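Local coordinates for HydG protein (Carboxydothermus hydrogenoformans, PDB 4RTB), which probably acts as a radical SAM enzyme that makes carbon monoxide and cyanide for the active site of [FeFe]-hydrogenase, using a [4Fe-4S] cluster, at residues A[90-102]-A[378-392]. Sequence-based numbering, arbitrary orientation.
Sequences EIYGKRIVLFAPL and IVEVLIDKGFLPSFC
Ile96 and Leu98 pair through their backbones with Leu388 and Ser390, adding the short parallel strand 388-390 to strand 95-105, the first strand of the radical SAM barrel. Ile96 N donates to Leu388 O (2.8 Å), and Leu98 N to Ser390 O (3.1 Å). Leu388 N is bonded in turn to Lys94 O. Ile96 O takes two donors from one residue: Ser390 N (3.0 Å) comes in 24° out of the carbonyl plane, whereas Ser390 OG (3.1 Å) stands well above it, 72° out on the same face. With an alanine at Ser390 the hydroxyl is gone, and Ile96 O would probably lose its second donor, keeping the bond from the backbone N-H.

On the sheet face of Ile96 and Pro389, helix 378-384 runs nearly antiparallel to strand segment 95-102. With CG anti to the carbonyl carbon (chi1 -56°), the Leu98 branch is aimed at the helix, its methyls meeting it tip to tip, CD1 against Ile378 CD1 (4.1 Å) and CD2 against Leu382 CD1. The Ile96 side chain crosses that of Leu382 at about a right angle, CG2 lying 3.8 Å from Leu382 CD1, while Phe391 CE2 rests obliquely on Leu98 CB. Phe387, just after helix 378-384, has Lys94 CD at the edge of its ring (3.8 Å from CD2).

Farther out, backbone bonds from Val97 and Phe99 join strand 95-105 to strand 343-345, closing the barrel, and Tyr429 meets the Phe391 ring. On the face of Val97 and Ser390, the Arg95 guanidinium has Val97 CG2 over one face and Cys392 SG at its edge, 3.9 Å from NH1.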
# COMPACT_ATOMS: atom_id res chain seq x y z
N GLU A 90 -17.36 3.96 6.98
CA GLU A 90 -18.36 4.48 6.05
C GLU A 90 -18.09 4.09 4.60
O GLU A 90 -19.02 3.80 3.85
CB GLU A 90 -18.46 6.00 6.17
CG GLU A 90 -19.58 6.48 7.08
CD GLU A 90 -19.32 7.85 7.68
OE1 GLU A 90 -18.34 8.51 7.27
OE2 GLU A 90 -20.08 8.27 8.58
N ILE A 91 -16.82 4.07 4.21
CA ILE A 91 -16.51 3.76 2.81
C ILE A 91 -16.13 2.29 2.58
O ILE A 91 -16.57 1.67 1.62
CB ILE A 91 -15.37 4.66 2.28
CG1 ILE A 91 -15.87 6.09 2.13
CG2 ILE A 91 -14.86 4.15 0.93
CD1 ILE A 91 -15.12 7.09 2.97
N TYR A 92 -15.32 1.74 3.48
CA TYR A 92 -14.77 0.40 3.27
C TYR A 92 -15.44 -0.67 4.10
O TYR A 92 -15.42 -1.85 3.75
CB TYR A 92 -13.27 0.41 3.55
CG TYR A 92 -12.47 1.27 2.59
CD1 TYR A 92 -12.01 0.75 1.39
CD2 TYR A 92 -12.19 2.60 2.88
CE1 TYR A 92 -11.29 1.52 0.50
CE2 TYR A 92 -11.47 3.38 2.00
CZ TYR A 92 -11.02 2.84 0.81
OH TYR A 92 -10.30 3.61 -0.07
N GLY A 93 -16.05 -0.26 5.22
CA GLY A 93 -16.65 -1.21 6.13
C GLY A 93 -15.59 -1.97 6.89
O GLY A 93 -14.54 -1.43 7.23
N LYS A 94 -15.86 -3.24 7.16
CA LYS A 94 -14.92 -4.08 7.89
C LYS A 94 -14.03 -4.85 6.93
O LYS A 94 -13.46 -5.89 7.27
CB LYS A 94 -15.67 -5.04 8.82
CG LYS A 94 -16.28 -4.38 10.05
CD LYS A 94 -15.20 -3.73 10.90
CE LYS A 94 -15.72 -3.31 12.26
NZ LYS A 94 -14.66 -2.61 13.04
N ARG A 95 -13.89 -4.32 5.72
CA ARG A 95 -13.19 -5.02 4.64
C ARG A 95 -11.69 -4.71 4.60
O ARG A 95 -11.28 -3.55 4.56
CB ARG A 95 -13.82 -4.66 3.30
CG ARG A 95 -13.39 -5.56 2.16
CD ARG A 95 -13.83 -5.00 0.82
NE ARG A 95 -13.17 -3.73 0.54
CZ ARG A 95 -12.52 -3.46 -0.59
NH1 ARG A 95 -12.44 -4.38 -1.55
NH2 ARG A 95 -11.95 -2.28 -0.75
N ILE A 96 -10.89 -5.77 4.60
CA ILE A 96 -9.45 -5.62 4.44
C ILE A 96 -8.97 -6.54 3.31
O ILE A 96 -9.24 -7.74 3.30
CB ILE A 96 -8.69 -5.94 5.75
CG1 ILE A 96 -7.18 -5.92 5.52
CG2 ILE A 96 -9.15 -7.27 6.34
CD1 ILE A 96 -6.63 -4.53 5.25
N VAL A 97 -8.27 -5.95 2.34
CA VAL A 97 -7.83 -6.70 1.17
C VAL A 97 -6.44 -7.27 1.38
O VAL A 97 -5.54 -6.57 1.85
CB VAL A 97 -7.85 -5.83 -0.09
CG1 VAL A 97 -7.54 -6.66 -1.32
CG2 VAL A 97 -9.20 -5.14 -0.23
N LEU A 98 -6.26 -8.54 1.03
CA LEU A 98 -4.98 -9.21 1.24
C LEU A 98 -4.28 -9.53 -0.08
O LEU A 98 -4.90 -9.96 -1.05
CB LEU A 98 -5.18 -10.50 2.05
CG LEU A 98 -5.86 -10.37 3.41
CD1 LEU A 98 -5.73 -11.66 4.19
CD2 LEU A 98 -5.31 -9.19 4.20
N PHE A 99 -2.97 -9.30 -0.09
CA PHE A 99 -2.14 -9.63 -1.24
C PHE A 99 -0.78 -10.14 -0.78
O PHE A 99 -0.39 -9.96 0.37
CB PHE A 99 -1.96 -8.41 -2.15
CG PHE A 99 -1.04 -7.36 -1.59
CD1 PHE A 99 -1.51 -6.43 -0.67
CD2 PHE A 99 0.29 -7.30 -1.97
CE1 PHE A 99 -0.67 -5.47 -0.15
CE2 PHE A 99 1.13 -6.34 -1.46
CZ PHE A 99 0.65 -5.42 -0.54
N ALA A 100 -0.06 -10.78 -1.70
CA ALA A 100 1.28 -11.26 -1.42
C ALA A 100 2.27 -10.70 -2.44
O ALA A 100 2.01 -10.75 -3.65
CB ALA A 100 1.32 -12.78 -1.42
N PRO A 101 3.39 -10.16 -1.95
CA PRO A 101 4.43 -9.63 -2.84
C PRO A 101 5.31 -10.73 -3.40
O PRO A 101 5.81 -11.57 -2.65
CB PRO A 101 5.23 -8.70 -1.92
CG PRO A 101 5.05 -9.28 -0.57
CD PRO A 101 3.68 -9.90 -0.53
N LEU A 102 5.50 -10.73 -4.71
CA LEU A 102 6.41 -11.68 -5.34
C LEU A 102 7.66 -10.95 -5.81
O LEU A 102 7.62 -10.16 -6.76
CB LEU A 102 5.74 -12.42 -6.49
CG LEU A 102 6.61 -13.41 -7.27
CD1 LEU A 102 7.43 -14.28 -6.33
CD2 LEU A 102 5.75 -14.27 -8.18
N ILE A 378 -3.40 -15.46 10.21
CA ILE A 378 -3.76 -14.05 10.20
C ILE A 378 -5.20 -13.86 9.73
O ILE A 378 -5.83 -12.86 10.08
CB ILE A 378 -2.79 -13.21 9.32
CG1 ILE A 378 -3.40 -12.92 7.95
CG2 ILE A 378 -1.44 -13.88 9.21
CD1 ILE A 378 -3.74 -11.47 7.73
N VAL A 379 -5.72 -14.81 8.96
CA VAL A 379 -7.12 -14.76 8.55
C VAL A 379 -8.00 -15.05 9.76
O VAL A 379 -9.03 -14.41 9.96
CB VAL A 379 -7.43 -15.76 7.42
CG1 VAL A 379 -8.93 -15.96 7.27
CG2 VAL A 379 -6.82 -15.27 6.11
N GLU A 380 -7.57 -16.02 10.56
CA GLU A 380 -8.22 -16.34 11.83
C GLU A 380 -8.28 -15.10 12.71
O GLU A 380 -9.36 -14.69 13.17
CB GLU A 380 -7.46 -17.47 12.53
CG GLU A 380 -8.31 -18.47 13.28
CD GLU A 380 -7.51 -19.70 13.68
OE1 GLU A 380 -6.32 -19.77 13.32
OE2 GLU A 380 -8.08 -20.59 14.34
N VAL A 381 -7.12 -14.50 12.94
CA VAL A 381 -7.02 -13.30 13.77
C VAL A 381 -7.91 -12.18 13.24
O VAL A 381 -8.64 -11.55 14.00
CB VAL A 381 -5.57 -12.79 13.87
CG1 VAL A 381 -5.50 -11.55 14.75
CG2 VAL A 381 -4.67 -13.88 14.41
N LEU A 382 -7.86 -11.94 11.93
CA LEU A 382 -8.68 -10.91 11.31
C LEU A 382 -10.16 -11.17 11.54
O LEU A 382 -10.92 -10.26 11.86
CB LEU A 382 -8.41 -10.82 9.80
CG LEU A 382 -7.13 -10.10 9.37
CD1 LEU A 382 -7.04 -10.05 7.85
CD2 LEU A 382 -7.08 -8.70 9.96
N ILE A 383 -10.56 -12.42 11.38
CA ILE A 383 -11.96 -12.79 11.49
C ILE A 383 -12.43 -12.65 12.94
O ILE A 383 -13.61 -12.43 13.20
CB ILE A 383 -12.21 -14.22 10.97
CG1 ILE A 383 -13.50 -14.28 10.15
CG2 ILE A 383 -12.24 -15.25 12.10
CD1 ILE A 383 -13.83 -15.66 9.66
N ASP A 384 -11.49 -12.76 13.88
CA ASP A 384 -11.85 -12.59 15.29
C ASP A 384 -11.92 -11.12 15.69
O ASP A 384 -12.66 -10.77 16.61
CB ASP A 384 -10.85 -13.34 16.19
CG ASP A 384 -11.43 -14.62 16.75
OD1 ASP A 384 -11.90 -14.61 17.91
OD2 ASP A 384 -11.43 -15.64 16.03
N LYS A 385 -11.17 -10.27 15.01
CA LYS A 385 -11.22 -8.83 15.27
C LYS A 385 -12.37 -8.18 14.50
O LYS A 385 -12.50 -6.95 14.46
CB LYS A 385 -9.89 -8.16 14.91
CG LYS A 385 -8.68 -8.81 15.55
CD LYS A 385 -7.66 -7.80 16.06
CE LYS A 385 -6.46 -8.50 16.70
NZ LYS A 385 -5.37 -7.54 17.05
N GLY A 386 -13.21 -9.02 13.88
CA GLY A 386 -14.43 -8.56 13.24
C GLY A 386 -14.26 -8.07 11.82
O GLY A 386 -15.15 -7.42 11.27
N PHE A 387 -13.12 -8.38 11.22
CA PHE A 387 -12.79 -7.89 9.88
C PHE A 387 -13.15 -8.88 8.77
O PHE A 387 -13.21 -10.09 9.00
CB PHE A 387 -11.30 -7.55 9.80
CG PHE A 387 -10.90 -6.37 10.63
CD1 PHE A 387 -9.71 -6.37 11.33
CD2 PHE A 387 -11.71 -5.25 10.70
CE1 PHE A 387 -9.33 -5.27 12.10
CE2 PHE A 387 -11.35 -4.15 11.46
CZ PHE A 387 -10.15 -4.16 12.16
N LEU A 388 -13.38 -8.35 7.58
CA LEU A 388 -13.73 -9.15 6.41
C LEU A 388 -12.54 -9.23 5.45
O LEU A 388 -12.25 -8.26 4.73
CB LEU A 388 -14.95 -8.57 5.70
CG LEU A 388 -15.89 -9.47 4.87
CD1 LEU A 388 -16.31 -8.75 3.60
CD2 LEU A 388 -15.28 -10.83 4.54
N PRO A 389 -11.84 -10.38 5.43
CA PRO A 389 -10.72 -10.59 4.51
C PRO A 389 -11.21 -10.78 3.08
O PRO A 389 -12.19 -11.48 2.87
CB PRO A 389 -10.07 -11.88 5.04
CG PRO A 389 -10.65 -12.09 6.41
CD PRO A 389 -12.03 -11.51 6.34
N SER A 390 -10.52 -10.16 2.12
CA SER A 390 -10.96 -10.23 0.74
C SER A 390 -9.80 -10.51 -0.21
O SER A 390 -8.64 -10.32 0.13
CB SER A 390 -11.65 -8.93 0.34
OG SER A 390 -11.71 -8.04 1.44
N PHE A 391 -10.15 -10.98 -1.40
CA PHE A 391 -9.18 -11.34 -2.42
C PHE A 391 -9.78 -11.04 -3.80
O PHE A 391 -9.90 -11.94 -4.63
CB PHE A 391 -8.81 -12.83 -2.32
CG PHE A 391 -8.56 -13.31 -0.91
CD1 PHE A 391 -9.60 -13.82 -0.14
CD2 PHE A 391 -7.29 -13.27 -0.36
CE1 PHE A 391 -9.38 -14.27 1.15
CE2 PHE A 391 -7.06 -13.72 0.93
CZ PHE A 391 -8.11 -14.22 1.68
N CYS A 392 -10.15 -9.78 -4.03
CA CYS A 392 -10.97 -9.44 -5.19
C CYS A 392 -10.47 -8.26 -6.03
O CYS A 392 -10.46 -8.35 -7.27
CB CYS A 392 -12.40 -9.13 -4.73
SG CYS A 392 -12.51 -7.74 -3.57